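PDB 5JY1: putative short-chain dehydrogenase/reductase, which binds NAD in a Rossmann fold and probably catalyses nicotinamide-dependent oxidation or reduction, perhaps of 3-oxoacyl thioesters, as its short-chain dehydrogenase/reductase relatives do. Local coordinates for residues G29-F34 with A39-A44; V101-P104 with E110-D113; I146-S151 with G173-A178; S151-T156 with G162-A167; T250-V253 with L257-P260. All blocks are in the same frame, centred on the assembly; numbering follows the deposited sequence. Where two conformers were deposited one is given.

The five contacts sample a Rossmann fold from its first crossover to its last strand. Along the chain interactions 1, 2, 3 and 5 follow in series; interaction 4 starts at S151, the last residue of the first segment of interaction 3, and ends before the second. Interactions 1, 3 and 5 reach the same parallel sheet, at strands 40-45, 144-149 and 250-253; interactions 1 and 3 have centres about 19 Å apart. Interactions 3 and 4 share helix 162-182, and both touch the bound NAD. Polar links tie the others to interaction 4: D163 meets interaction 2, about 13 Å away between centres, and E155 joins Y150 of interaction 3 and H252 of interaction 5.

Interaction 1: residues G29-F34 with A39-A44; sequences GVARSF and AAVIIA
A31 and F34, one turn apart on helix 25-36, face strand 40-45 and meet V41 from two directions. CB of A31 lies 3.9 Å from V41 CG1, while CB of F34 lies 3.7 Å from V41 CG2; CG1 thus meets the A31 methyl, and CG2 fits between F34 CB and A31 O. The valine is turned with CG1 anti to the backbone N (chi1 -172°), which spreads the two branches along the helix surface. Farther up the strand I43 reaches back with its terminal methyl, CD1, to 3.7 Å from A31 CB. At the other end a single polar bond closes the contact: A39 N donates to F34 O over 3.2 Å. The F34 ring itself swings away from the strand segment and lies with V30 CG1 over one face; A17 and V19 of strand 16-20 and A235 and V236 of helix 227-239 pack around it. The helix and strand segments run nearly antiparallel, at 158°, with their axes 8.4 Å apart, as expected where the helix of a beta-alpha-beta crossover packs on its second strand, here strand 16-20, helix 25-36 and strand 40-45. Beyond I43 the strand leads to E45, which binds NAD. The buried interface relies on small and branched apolar groups, with one backbone bond fixing the turn between helix and strand.

Interaction 2: residues V101-P104 with E110-D113; sequences VPTP and EKTD. With EDO (1,2-ethanediol), chain G.
K111 stretches its ammonium group across to the T103-P104 backbone, its chain bent at chi2 (-79°) and then extended through chi3 and chi4. NZ arrives 2.8 Å from P104 O, donating to the carbonyl from a little outside its plane. A second, weak bond of 3.3 Å runs from K111 NZ to T103 OG1, where the two side chains cross at about a right angle. With chi1 at 59°, T103 holds OG1 between its own N and carbonyl carbon, within 3.1 Å of the 1,2-ethanediol O1, which donates to it. Both segments belong to the long connection between strand 94-97 and helix 113-141 of the Rossmann fold, the connection that also carries V101 of the NAD pocket. The stronger polar partner of the threonine is D163, whose carboxylate takes T103 OG1 on one oxygen and forms a salt bridge to K111 NZ with the other. L160 O also accepts from the lysine. A water 2.9 Å from T103 O, to which it may donate, accepts weakly from K111 NZ.

Interaction 3: residues I146-S151 with G173-A178; sequences IVNFYS and GLTRSA. With NAD (nicotinamide-adenine-dinucleotide), chain E.
N148 and T175 meet because both turn their side chains to lie beside their own backbone N: chi1 is -66° in the asparagine, placing CG anti to the carbonyl carbon, and the threonine sets OG1 in the same way. The two side chains slide past each other in opposite directions, and N148 ND2 donates to T175 OG1 over 3.0 Å. The bond is nearly straight, 176° at the hydrogen, and the hydroxyl oxygen lies practically in the amide plane, so it meets an N-H of the flat amide head-on. T175 OG1 is itself bonded to I171 O, one turn earlier in its helix, while the other end of the amide, OD1, accepts from N97 ND2 on the adjoining strand. The buried amide is thereby held at both ends and its rotation fixed. Past the asparagine, the strand end borders the cofactor: Y150 O lies 3.4 Å from NAD C6N, and S151 OG lies 3.4 Å from NAD C5N, bringing the chain beside the nicotinamide ring. F149 O accepts from K168, an NAD-binding lysine. This is the C-terminal edge of a Rossmann sheet, where the cofactor is bound. Strand 144-149 runs between strands 94-97 and 187-194; on the N148 side, helix 162-182 is joined by T127 and M131 of helix 113-141, whereas V147 and F149 point the other way.

Interaction 4: residues S151-T156 with G162-A167; sequences SIDTET and GDYNTA. With NAD (nicotinamide-adenine-dinucleotide), chain E; ACT (acetate ion), chain H.
Y164 and S151 meet beside the nicotinamide end of NAD, S151 CB lying 3.3 Å from Y164 OH, where this short-chain dehydrogenase/reductase has the Tyr-x-x-x-Lys arrangement of its family, Y164 and K168 both binding the cofactor. The tight part lies between the two helical segments. T154 and N165 have CA atoms only 4.5 Å apart, and T154 CG2 rests 3.5 Å from N165 O. D153 CB comes within 3.1 Å of N165 OD1, while the carboxylate and amide planes stand 77° apart; D153 OD2 is hydrogen-bonded to H161 ND1. N165 ND2 is taken by A158 O and by S177 OG of a second subunit. S151 caps the turn that follows it, into helix 153-156: its OG accepts from D153 N, and its carbonyl takes both N and OG1 of T154, the hydroxyl almost in line with the carbonyl bond. Toward the cofactor, protein-protein packing gives way to contacts shared with water, acetate and NAD. Y164 has CG anti to the backbone N (chi1 177°), which carries its hydroxyl to the NAD ribose, OH lying 2.7 Å from NAD O2D. A bound acetate, probably from the crystallisation liquor, sits at the same hydroxyl. One water bridges this side, 2.8 Å from S151 OG and donating 2.9 Å to the acetate O.

Interaction 5: residues T250-V253 with L257-P260; sequences TLHV and LHLP
H258 lays its side chain over the ring of H252, and the contact can be followed outward from CB. H258 CB sits over one face of the H252 imidazole, 3.8 Å from the ring centroid and 18° off its normal, a CH-pi contact; its nearest ring atom is H252 CD2, at 3.6 Å. Next, H258 CG lies 3.8 Å from H252 CG, since chi1 of 64° sets it between the backbone N and the carbonyl carbon and turns the ring back toward the strand. H258 CD2 then touches H252 CB at 3.6 Å. The two rings form an offset stack with planes 23° apart. H252 belongs to strand 250-253, the last strand and one edge of the chain's parallel Rossmann sheet, and the segment 257-260 follows it after a short turn in which D254 accepts from H258 N. At the tip, H258 NE2 bonds to T247 O of a third subunit. The H252 ring is held in turn by E155, bonded to its NE2.

Interaction 1: residues G29-F34 with A39-A44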
# COMPACT_ATOMS: atom_id res chain seq x y z
N GLY A 29 -15.34 20.92 12.55
CA GLY A 29 -14.61 21.64 11.52
C GLY A 29 -15.12 21.32 10.13
O GLY A 29 -15.25 22.21 9.29
N VAL A 30 -15.43 20.05 9.88
CA VAL A 30 -15.99 19.65 8.60
C VAL A 30 -17.37 20.29 8.40
O VAL A 30 -17.68 20.83 7.33
CB VAL A 30 -16.06 18.12 8.49
CG1 VAL A 30 -16.82 17.70 7.24
CG2 VAL A 30 -14.65 17.53 8.47
N ALA A 31 -18.22 20.24 9.43
CA ALA A 31 -19.56 20.81 9.30
C ALA A 31 -19.50 22.30 8.98
O ALA A 31 -20.25 22.78 8.13
CB ALA A 31 -20.36 20.57 10.59
N ARG A 32 -18.63 23.04 9.67
CA ARG A 32 -18.51 24.47 9.40
C ARG A 32 -17.96 24.73 8.00
O ARG A 32 -18.41 25.66 7.32
CB ARG A 32 -17.63 25.13 10.46
CG ARG A 32 -18.33 25.32 11.81
CD ARG A 32 -17.34 25.61 12.92
NE ARG A 32 -16.52 26.78 12.62
CZ ARG A 32 -16.73 28.00 13.11
NH1 ARG A 32 -17.73 28.22 13.95
NH2 ARG A 32 -15.93 28.99 12.76
N SER A 33 -16.99 23.92 7.56
CA SER A 33 -16.48 24.06 6.20
C SER A 33 -17.57 23.80 5.17
O SER A 33 -17.68 24.53 4.18
CB SER A 33 -15.31 23.09 5.96
OG SER A 33 -14.29 23.30 6.91
N PHE A 34 -18.38 22.76 5.38
CA PHE A 34 -19.50 22.48 4.49
C PHE A 34 -20.49 23.64 4.46
O PHE A 34 -21.03 23.99 3.40
CB PHE A 34 -20.22 21.20 4.93
CG PHE A 34 -19.51 19.92 4.58
CD1 PHE A 34 -18.24 19.92 4.03
CD2 PHE A 34 -20.15 18.70 4.79
CE1 PHE A 34 -17.60 18.72 3.71
CE2 PHE A 34 -19.52 17.51 4.46
CZ PHE A 34 -18.25 17.52 3.93
N ALA A 39 -23.63 24.03 1.58
CA ALA A 39 -24.42 22.86 1.89
C ALA A 39 -25.29 23.12 3.11
O ALA A 39 -24.94 23.91 3.99
CB ALA A 39 -23.53 21.65 2.15
N ALA A 40 -26.45 22.47 3.14
CA ALA A 40 -27.27 22.40 4.34
C ALA A 40 -26.73 21.23 5.16
O ALA A 40 -26.62 20.11 4.64
CB ALA A 40 -28.74 22.20 4.00
N VAL A 41 -26.37 21.48 6.41
CA VAL A 41 -25.62 20.50 7.19
C VAL A 41 -26.46 20.01 8.35
O VAL A 41 -26.83 20.79 9.23
CB VAL A 41 -24.29 21.07 7.69
CG1 VAL A 41 -23.46 19.96 8.30
CG2 VAL A 41 -23.52 21.74 6.53
N ILE A 42 -26.72 18.70 8.38
CA ILE A 42 -27.33 18.06 9.54
C ILE A 42 -26.25 17.73 10.55
O ILE A 42 -25.28 17.02 10.25
CB ILE A 42 -28.10 16.80 9.13
CG1 ILE A 42 -29.27 17.16 8.22
CG2 ILE A 42 -28.62 16.07 10.39
CD1 ILE A 42 -30.35 17.98 8.92
N ILE A 43 -26.41 18.23 11.77
CA ILE A 43 -25.45 18.03 12.85
C ILE A 43 -25.96 16.81 13.61
O ILE A 43 -26.81 16.92 14.50
CB ILE A 43 -25.31 19.26 13.74
CG1 ILE A 43 -24.99 20.51 12.91
CG2 ILE A 43 -24.25 19.05 14.82
CD1 ILE A 43 -23.76 20.38 12.02
N ALA A 44 -25.48 15.63 13.23
CA ALA A 44 -25.98 14.37 13.79
C ALA A 44 -25.11 13.99 14.98
O ALA A 44 -24.16 13.22 14.86
CB ALA A 44 -26.01 13.28 12.72

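Interaction 2: residues V101-P104 with E110-D113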
# COMPACT_ATOMS: atom_id res chain seq x y z
N VAL A 101 -15.80 7.35 19.96
CA VAL A 101 -15.81 7.19 21.42
C VAL A 101 -14.55 6.44 21.83
O VAL A 101 -14.29 5.34 21.32
CB VAL A 101 -17.06 6.44 21.91
CG1 VAL A 101 -16.97 6.22 23.40
CG2 VAL A 101 -18.32 7.20 21.57
N PRO A 102 -13.75 6.98 22.74
CA PRO A 102 -12.51 6.31 23.13
C PRO A 102 -12.72 5.16 24.11
O PRO A 102 -13.67 5.14 24.89
CB PRO A 102 -11.69 7.43 23.79
CG PRO A 102 -12.73 8.34 24.35
CD PRO A 102 -13.86 8.32 23.35
N THR A 103 -11.81 4.19 24.05
CA THR A 103 -11.64 3.18 25.07
C THR A 103 -10.31 3.40 25.79
O THR A 103 -9.45 4.14 25.29
CB THR A 103 -11.66 1.76 24.47
OG1 THR A 103 -10.62 1.63 23.49
CG2 THR A 103 -13.01 1.47 23.83
N PRO A 104 -10.10 2.80 26.97
CA PRO A 104 -8.84 3.01 27.68
C PRO A 104 -7.63 2.60 26.86
O PRO A 104 -7.64 1.58 26.16
CB PRO A 104 -9.00 2.14 28.93
CG PRO A 104 -10.46 2.12 29.18
CD PRO A 104 -11.09 2.09 27.81
N GLU A 110 -4.55 -6.55 27.48
CA GLU A 110 -5.36 -6.00 28.56
C GLU A 110 -6.67 -5.37 28.08
O GLU A 110 -7.53 -5.07 28.93
CB GLU A 110 -4.55 -4.96 29.35
CG GLU A 110 -3.40 -5.59 30.12
CD GLU A 110 -2.56 -4.57 30.86
OE1 GLU A 110 -3.10 -3.49 31.20
OE2 GLU A 110 -1.37 -4.85 31.11
N LYS A 111 -6.84 -5.15 26.78
CA LYS A 111 -8.15 -4.80 26.24
C LYS A 111 -9.16 -5.88 26.60
O LYS A 111 -8.82 -7.07 26.70
CB LYS A 111 -8.11 -4.64 24.72
CG LYS A 111 -7.20 -3.52 24.20
CD LYS A 111 -7.84 -2.15 24.33
CE LYS A 111 -6.92 -1.06 23.77
NZ LYS A 111 -7.59 0.27 23.73
N THR A 112 -10.40 -5.47 26.82
CA THR A 112 -11.47 -6.43 27.09
C THR A 112 -12.29 -6.64 25.83
O THR A 112 -12.29 -5.83 24.91
CB THR A 112 -12.37 -5.94 28.23
OG1 THR A 112 -12.95 -4.68 27.88
CG2 THR A 112 -11.56 -5.78 29.51
N ASP A 113 -13.01 -7.77 25.80
CA ASP A 113 -13.96 -7.99 24.71
C ASP A 113 -14.98 -6.85 24.66
O ASP A 113 -15.42 -6.45 23.57
CB ASP A 113 -14.69 -9.33 24.89
CG ASP A 113 -13.78 -10.52 24.66
OD1 ASP A 113 -12.58 -10.34 24.38
OD2 ASP A 113 -14.29 -11.66 24.77
C1 EDO G . -9.69 4.79 21.55
O1 EDO G . -10.48 3.66 21.17
C2 EDO G . -8.57 5.00 20.54
O2 EDO G . -8.14 6.37 20.56
O HOH W 1 -7.54 3.20 23.27

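Interaction 3: residues I146-S151 with G173-A178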
# COMPACT_ATOMS: atom_id res chain seq x y z
N ILE A 146 -19.78 9.73 -0.01
CA ILE A 146 -19.61 9.21 1.34
C ILE A 146 -18.15 9.38 1.73
O ILE A 146 -17.25 8.97 0.98
CB ILE A 146 -20.05 7.73 1.43
CG1 ILE A 146 -21.54 7.63 1.10
CG2 ILE A 146 -19.76 7.16 2.83
CD1 ILE A 146 -22.09 6.20 1.01
N VAL A 147 -17.91 10.00 2.88
CA VAL A 147 -16.56 10.26 3.39
C VAL A 147 -16.45 9.54 4.73
O VAL A 147 -17.10 9.93 5.71
CB VAL A 147 -16.29 11.77 3.58
CG1 VAL A 147 -14.83 12.01 3.96
CG2 VAL A 147 -16.69 12.58 2.34
N ASN A 148 -15.62 8.50 4.78
CA ASN A 148 -15.37 7.79 6.03
C ASN A 148 -14.03 8.23 6.61
O ASN A 148 -13.18 8.78 5.91
CB ASN A 148 -15.38 6.27 5.80
CG ASN A 148 -16.74 5.77 5.40
OD1 ASN A 148 -17.76 6.34 5.80
ND2 ASN A 148 -16.78 4.71 4.59
N PHE A 149 -13.87 8.03 7.91
CA PHE A 149 -12.64 8.41 8.60
C PHE A 149 -11.99 7.18 9.21
O PHE A 149 -12.63 6.44 9.96
CB PHE A 149 -12.91 9.46 9.68
CG PHE A 149 -13.03 10.85 9.14
CD1 PHE A 149 -11.91 11.64 8.97
CD2 PHE A 149 -14.26 11.37 8.79
CE1 PHE A 149 -12.00 12.93 8.46
CE2 PHE A 149 -14.36 12.66 8.29
CZ PHE A 149 -13.24 13.44 8.13
N TYR A 150 -10.73 6.95 8.87
CA TYR A 150 -9.98 5.89 9.54
C TYR A 150 -8.78 6.56 10.20
O TYR A 150 -8.88 7.74 10.58
CB TYR A 150 -9.62 4.75 8.56
CG TYR A 150 -8.46 4.98 7.61
CD1 TYR A 150 -8.55 5.90 6.57
CD2 TYR A 150 -7.30 4.22 7.71
CE1 TYR A 150 -7.49 6.09 5.68
CE2 TYR A 150 -6.25 4.39 6.85
CZ TYR A 150 -6.34 5.32 5.84
OH TYR A 150 -5.28 5.49 4.99
N SER A 151 -7.67 5.86 10.39
CA SER A 151 -6.58 6.45 11.14
C SER A 151 -5.25 5.86 10.70
O SER A 151 -5.15 4.68 10.34
CB SER A 151 -6.76 6.22 12.65
OG SER A 151 -5.63 6.71 13.37
N GLY A 173 -11.97 -1.57 4.54
CA GLY A 173 -12.55 -2.63 3.72
C GLY A 173 -13.97 -2.31 3.29
O GLY A 173 -14.36 -2.57 2.15
N LEU A 174 -14.76 -1.72 4.20
CA LEU A 174 -16.14 -1.35 3.87
C LEU A 174 -16.16 -0.22 2.83
O LEU A 174 -16.99 -0.24 1.91
CB LEU A 174 -16.87 -0.93 5.15
CG LEU A 174 -18.31 -0.45 5.00
CD1 LEU A 174 -19.16 -1.50 4.28
CD2 LEU A 174 -18.89 -0.13 6.38
N THR A 175 -15.25 0.74 2.97
CA THR A 175 -15.13 1.84 2.01
C THR A 175 -14.86 1.32 0.60
O THR A 175 -15.53 1.70 -0.36
CB THR A 175 -14.00 2.78 2.45
OG1 THR A 175 -14.31 3.33 3.74
CG2 THR A 175 -13.79 3.91 1.42
N ARG A 176 -13.87 0.44 0.47
CA ARG A 176 -13.57 -0.12 -0.84
C ARG A 176 -14.75 -0.92 -1.41
O ARG A 176 -15.00 -0.88 -2.61
CB ARG A 176 -12.31 -0.99 -0.76
CG ARG A 176 -11.08 -0.20 -0.34
CD ARG A 176 -9.90 -1.14 -0.16
NE ARG A 176 -8.66 -0.44 0.20
CZ ARG A 176 -7.70 -1.00 0.93
NH1 ARG A 176 -7.84 -2.25 1.38
NH2 ARG A 176 -6.61 -0.31 1.24
N SER A 177 -15.46 -1.68 -0.56
CA SER A 177 -16.57 -2.49 -1.05
C SER A 177 -17.67 -1.61 -1.62
O SER A 177 -18.20 -1.88 -2.70
CB SER A 177 -17.15 -3.35 0.09
OG SER A 177 -16.17 -4.17 0.70
N ALA A 178 -18.04 -0.57 -0.89
CA ALA A 178 -19.11 0.29 -1.36
C ALA A 178 -18.67 1.12 -2.57
O ALA A 178 -19.46 1.36 -3.48
CB ALA A 178 -19.58 1.20 -0.24
PA NAD E . -13.70 14.03 19.07
O1A NAD E . -13.56 13.15 20.27
O2A NAD E . -13.07 15.41 19.25
O5B NAD E . -15.31 14.21 18.64
C5B NAD E . -16.07 13.05 18.65
C4B NAD E . -17.58 13.46 18.40
O4B NAD E . -18.28 12.39 18.30
C3B NAD E . -18.10 14.21 19.68
O3B NAD E . -18.78 15.37 19.32
C2B NAD E . -19.02 13.19 20.31
O2B NAD E . -20.04 13.86 21.21
C1B NAD E . -19.56 12.62 19.26
N9A NAD E . -20.13 11.32 19.59
C8A NAD E . -19.61 10.43 20.44
N7A NAD E . -20.42 9.39 20.48
C5A NAD E . -21.43 9.63 19.64
C6A NAD E . -22.55 8.86 19.32
N6A NAD E . -23.06 7.55 19.71
N1A NAD E . -23.43 9.32 18.46
C2A NAD E . -23.25 10.55 17.88
N3A NAD E . -22.17 11.31 18.19
C4A NAD E . -21.25 10.82 19.09
O3 NAD E . -13.01 13.25 17.79
PN NAD E . -11.94 13.82 16.70
O1N NAD E . -10.56 13.88 17.35
O2N NAD E . -12.30 15.21 16.14
O5D NAD E . -11.87 12.70 15.49
C5D NAD E . -12.95 12.62 14.56
C4D NAD E . -12.71 11.44 13.56
O4D NAD E . -11.47 11.48 13.08
C3D NAD E . -12.84 10.12 14.32
O3D NAD E . -13.39 9.17 13.54
C2D NAD E . -11.36 9.76 14.64
O2D NAD E . -11.31 8.30 14.90
C1D NAD E . -10.72 10.13 13.55
N1N NAD E . -9.32 10.44 13.79
C2N NAD E . -8.96 11.62 14.37
C3N NAD E . -7.62 11.92 14.61
C7N NAD E . -7.20 13.22 15.25
O7N NAD E . -6.03 13.55 15.29
N7N NAD E . -8.17 14.07 15.82
C4N NAD E . -6.65 11.01 14.26
C5N NAD E . -7.01 9.84 13.68
C6N NAD E . -8.36 9.55 13.44

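Interaction 4: residues S151-T156 with G162-A167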
# COMPACT_ATOMS: atom_id res chain seq x y z
N SER A 151 -7.67 5.86 10.39
CA SER A 151 -6.58 6.45 11.14
C SER A 151 -5.25 5.86 10.70
O SER A 151 -5.15 4.68 10.34
CB SER A 151 -6.76 6.22 12.65
OG SER A 151 -5.63 6.71 13.37
N ILE A 152 -4.21 6.70 10.76
CA ILE A 152 -2.84 6.24 10.57
C ILE A 152 -2.48 5.14 11.56
O ILE A 152 -1.60 4.32 11.29
CB ILE A 152 -1.87 7.45 10.68
CG1 ILE A 152 -0.45 7.04 10.31
CG2 ILE A 152 -1.88 8.01 12.09
CD1 ILE A 152 0.50 8.21 10.26
N ASP A 153 -3.17 5.09 12.72
CA ASP A 153 -2.91 4.03 13.69
C ASP A 153 -3.17 2.65 13.11
O ASP A 153 -2.56 1.66 13.56
CB ASP A 153 -3.78 4.23 14.94
CG ASP A 153 -3.32 5.38 15.82
OD1 ASP A 153 -2.26 6.01 15.55
OD2 ASP A 153 -4.02 5.63 16.82
N THR A 154 -4.09 2.53 12.14
CA THR A 154 -4.35 1.23 11.51
C THR A 154 -3.18 0.75 10.69
O THR A 154 -3.11 -0.45 10.38
CB THR A 154 -5.57 1.27 10.58
OG1 THR A 154 -5.26 2.06 9.42
CG2 THR A 154 -6.76 1.87 11.28
N GLU A 155 -2.30 1.66 10.29
CA GLU A 155 -1.16 1.34 9.45
C GLU A 155 0.12 1.17 10.24
O GLU A 155 1.00 0.40 9.83
CB GLU A 155 -1.00 2.43 8.38
CG GLU A 155 -2.15 2.41 7.38
CD GLU A 155 -2.43 3.74 6.69
OE1 GLU A 155 -1.95 4.79 7.17
OE2 GLU A 155 -3.17 3.72 5.68
N THR A 156 0.25 1.85 11.38
CA THR A 156 1.40 1.65 12.25
C THR A 156 1.16 0.59 13.31
O THR A 156 2.10 0.22 14.01
CB THR A 156 1.81 2.96 12.96
OG1 THR A 156 0.77 3.34 13.88
CG2 THR A 156 2.01 4.08 11.96
N GLY A 162 -5.39 -1.21 20.09
CA GLY A 162 -5.63 -2.40 19.28
C GLY A 162 -7.07 -2.52 18.78
O GLY A 162 -7.31 -2.90 17.63
N ASP A 163 -8.04 -2.21 19.64
CA ASP A 163 -9.44 -2.31 19.23
C ASP A 163 -9.78 -1.25 18.19
O ASP A 163 -10.45 -1.54 17.19
CB ASP A 163 -10.37 -2.20 20.46
CG ASP A 163 -10.09 -0.96 21.32
OD1 ASP A 163 -8.95 -0.45 21.33
OD2 ASP A 163 -11.02 -0.50 22.02
N TYR A 164 -9.35 -0.01 18.43
CA TYR A 164 -9.53 1.07 17.47
C TYR A 164 -8.90 0.72 16.12
O TYR A 164 -9.53 0.89 15.06
CB TYR A 164 -8.91 2.32 18.08
CG TYR A 164 -8.91 3.57 17.24
CD1 TYR A 164 -10.02 4.39 17.19
CD2 TYR A 164 -7.76 3.95 16.55
CE1 TYR A 164 -10.01 5.55 16.44
CE2 TYR A 164 -7.75 5.11 15.81
CZ TYR A 164 -8.87 5.90 15.76
OH TYR A 164 -8.87 7.06 15.02
N ASN A 165 -7.66 0.22 16.14
CA ASN A 165 -6.96 -0.12 14.91
C ASN A 165 -7.71 -1.17 14.11
O ASN A 165 -7.77 -1.12 12.88
CB ASN A 165 -5.54 -0.62 15.21
CG ASN A 165 -4.70 0.38 15.98
OD1 ASN A 165 -4.98 1.58 16.00
ND2 ASN A 165 -3.66 -0.13 16.64
N THR A 166 -8.28 -2.16 14.81
CA THR A 166 -9.05 -3.22 14.16
C THR A 166 -10.31 -2.66 13.52
O THR A 166 -10.60 -2.93 12.35
CB THR A 166 -9.38 -4.29 15.19
OG1 THR A 166 -8.15 -4.87 15.66
CG2 THR A 166 -10.26 -5.38 14.59
N ALA A 167 -11.08 -1.88 14.28
CA ALA A 167 -12.35 -1.36 13.76
C ALA A 167 -12.12 -0.39 12.60
O ALA A 167 -12.82 -0.46 11.58
CB ALA A 167 -13.13 -0.67 14.87
PA NAD E . -13.70 14.03 19.07
O1A NAD E . -13.56 13.15 20.27
O2A NAD E . -13.07 15.41 19.25
O5B NAD E . -15.31 14.21 18.64
C5B NAD E . -16.07 13.05 18.65
C4B NAD E . -17.58 13.46 18.40
O4B NAD E . -18.28 12.39 18.30
C3B NAD E . -18.10 14.21 19.68
O3B NAD E . -18.78 15.37 19.32
C2B NAD E . -19.02 13.19 20.31
O2B NAD E . -20.04 13.86 21.21
C1B NAD E . -19.56 12.62 19.26
N9A NAD E . -20.13 11.32 19.59
C8A NAD E . -19.61 10.43 20.44
N7A NAD E . -20.42 9.39 20.48
C5A NAD E . -21.43 9.63 19.64
C6A NAD E . -22.55 8.86 19.32
N6A NAD E . -23.06 7.55 19.71
N1A NAD E . -23.43 9.32 18.46
C2A NAD E . -23.25 10.55 17.88
N3A NAD E . -22.17 11.31 18.19
C4A NAD E . -21.25 10.82 19.09
O3 NAD E . -13.01 13.25 17.79
PN NAD E . -11.94 13.82 16.70
O1N NAD E . -10.56 13.88 17.35
O2N NAD E . -12.30 15.21 16.14
O5D NAD E . -11.87 12.70 15.49
C5D NAD E . -12.95 12.62 14.56
C4D NAD E . -12.71 11.44 13.56
O4D NAD E . -11.47 11.48 13.08
C3D NAD E . -12.84 10.12 14.32
O3D NAD E . -13.39 9.17 13.54
C2D NAD E . -11.36 9.76 14.64
O2D NAD E . -11.31 8.30 14.90
C1D NAD E . -10.72 10.13 13.55
N1N NAD E . -9.32 10.44 13.79
C2N NAD E . -8.96 11.62 14.37
C3N NAD E . -7.62 11.92 14.61
C7N NAD E . -7.20 13.22 15.25
O7N NAD E . -6.03 13.55 15.29
N7N NAD E . -8.17 14.07 15.82
C4N NAD E . -6.65 11.01 14.26
C5N NAD E . -7.01 9.84 13.68
C6N NAD E . -8.36 9.55 13.44
C ACT H . -8.51 9.59 17.43
O ACT H . -7.30 9.34 17.58
OXT ACT H . -9.16 8.75 16.77
CH3 ACT H . -9.14 10.83 17.99
O HOH W 2 -5.59 7.71 15.95

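Interaction 5: residues T250-V253 with L257-P260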
# COMPACT_ATOMS: atom_id res chain seq x y z
N THR A 250 -7.94 6.05 -0.12
CA THR A 250 -7.58 6.50 1.22
C THR A 250 -6.64 7.69 1.06
O THR A 250 -5.74 7.66 0.23
CB THR A 250 -6.88 5.38 2.00
OG1 THR A 250 -5.83 4.81 1.20
CG2 THR A 250 -7.87 4.30 2.39
N LEU A 251 -6.87 8.75 1.84
CA LEU A 251 -6.02 9.93 1.75
C LEU A 251 -5.62 10.35 3.16
O LEU A 251 -6.48 10.52 4.03
CB LEU A 251 -6.71 11.09 1.02
CG LEU A 251 -5.80 12.29 0.74
CD1 LEU A 251 -4.77 11.95 -0.34
CD2 LEU A 251 -6.63 13.51 0.35
N HIS A 252 -4.31 10.50 3.38
CA HIS A 252 -3.82 11.01 4.65
C HIS A 252 -3.86 12.53 4.63
O HIS A 252 -3.31 13.16 3.72
CB HIS A 252 -2.40 10.52 4.91
CG HIS A 252 -2.30 9.03 5.00
ND1 HIS A 252 -2.17 8.22 3.89
CD2 HIS A 252 -2.34 8.19 6.07
CE1 HIS A 252 -2.12 6.95 4.27
NE2 HIS A 252 -2.22 6.91 5.59
N VAL A 253 -4.48 13.12 5.66
CA VAL A 253 -4.56 14.57 5.81
C VAL A 253 -3.95 14.91 7.17
O VAL A 253 -4.66 15.08 8.17
CB VAL A 253 -6.00 15.09 5.67
CG1 VAL A 253 -6.02 16.62 5.66
CG2 VAL A 253 -6.62 14.57 4.39
N LEU A 257 2.49 13.17 8.15
CA LEU A 257 2.92 12.25 9.20
C LEU A 257 3.05 10.81 8.71
O LEU A 257 3.92 10.07 9.19
CB LEU A 257 1.95 12.31 10.39
CG LEU A 257 2.32 11.46 11.61
CD1 LEU A 257 3.55 12.00 12.29
CD2 LEU A 257 1.18 11.35 12.61
N HIS A 258 2.22 10.40 7.74
CA HIS A 258 2.29 9.03 7.23
C HIS A 258 3.67 8.67 6.68
O HIS A 258 4.02 7.48 6.64
CB HIS A 258 1.22 8.84 6.14
CG HIS A 258 1.45 9.70 4.94
ND1 HIS A 258 2.09 9.23 3.82
CD2 HIS A 258 1.16 11.01 4.70
CE1 HIS A 258 2.20 10.22 2.93
NE2 HIS A 258 1.64 11.30 3.44
N LEU A 259 4.47 9.66 6.26
CA LEU A 259 5.80 9.34 5.73
C LEU A 259 6.74 8.86 6.83
O LEU A 259 7.20 7.70 6.76
CB LEU A 259 6.35 10.54 4.95
CG LEU A 259 5.68 10.86 3.61
CD1 LEU A 259 6.23 12.19 3.05
CD2 LEU A 259 5.88 9.73 2.61
N PRO A 260 7.07 9.65 7.87
CA PRO A 260 7.96 9.11 8.91
C PRO A 260 7.28 8.15 9.87
O PRO A 260 7.97 7.44 10.60
CB PRO A 260 8.44 10.37 9.66
CG PRO A 260 7.29 11.32 9.51
CD PRO A 260 6.73 11.07 8.13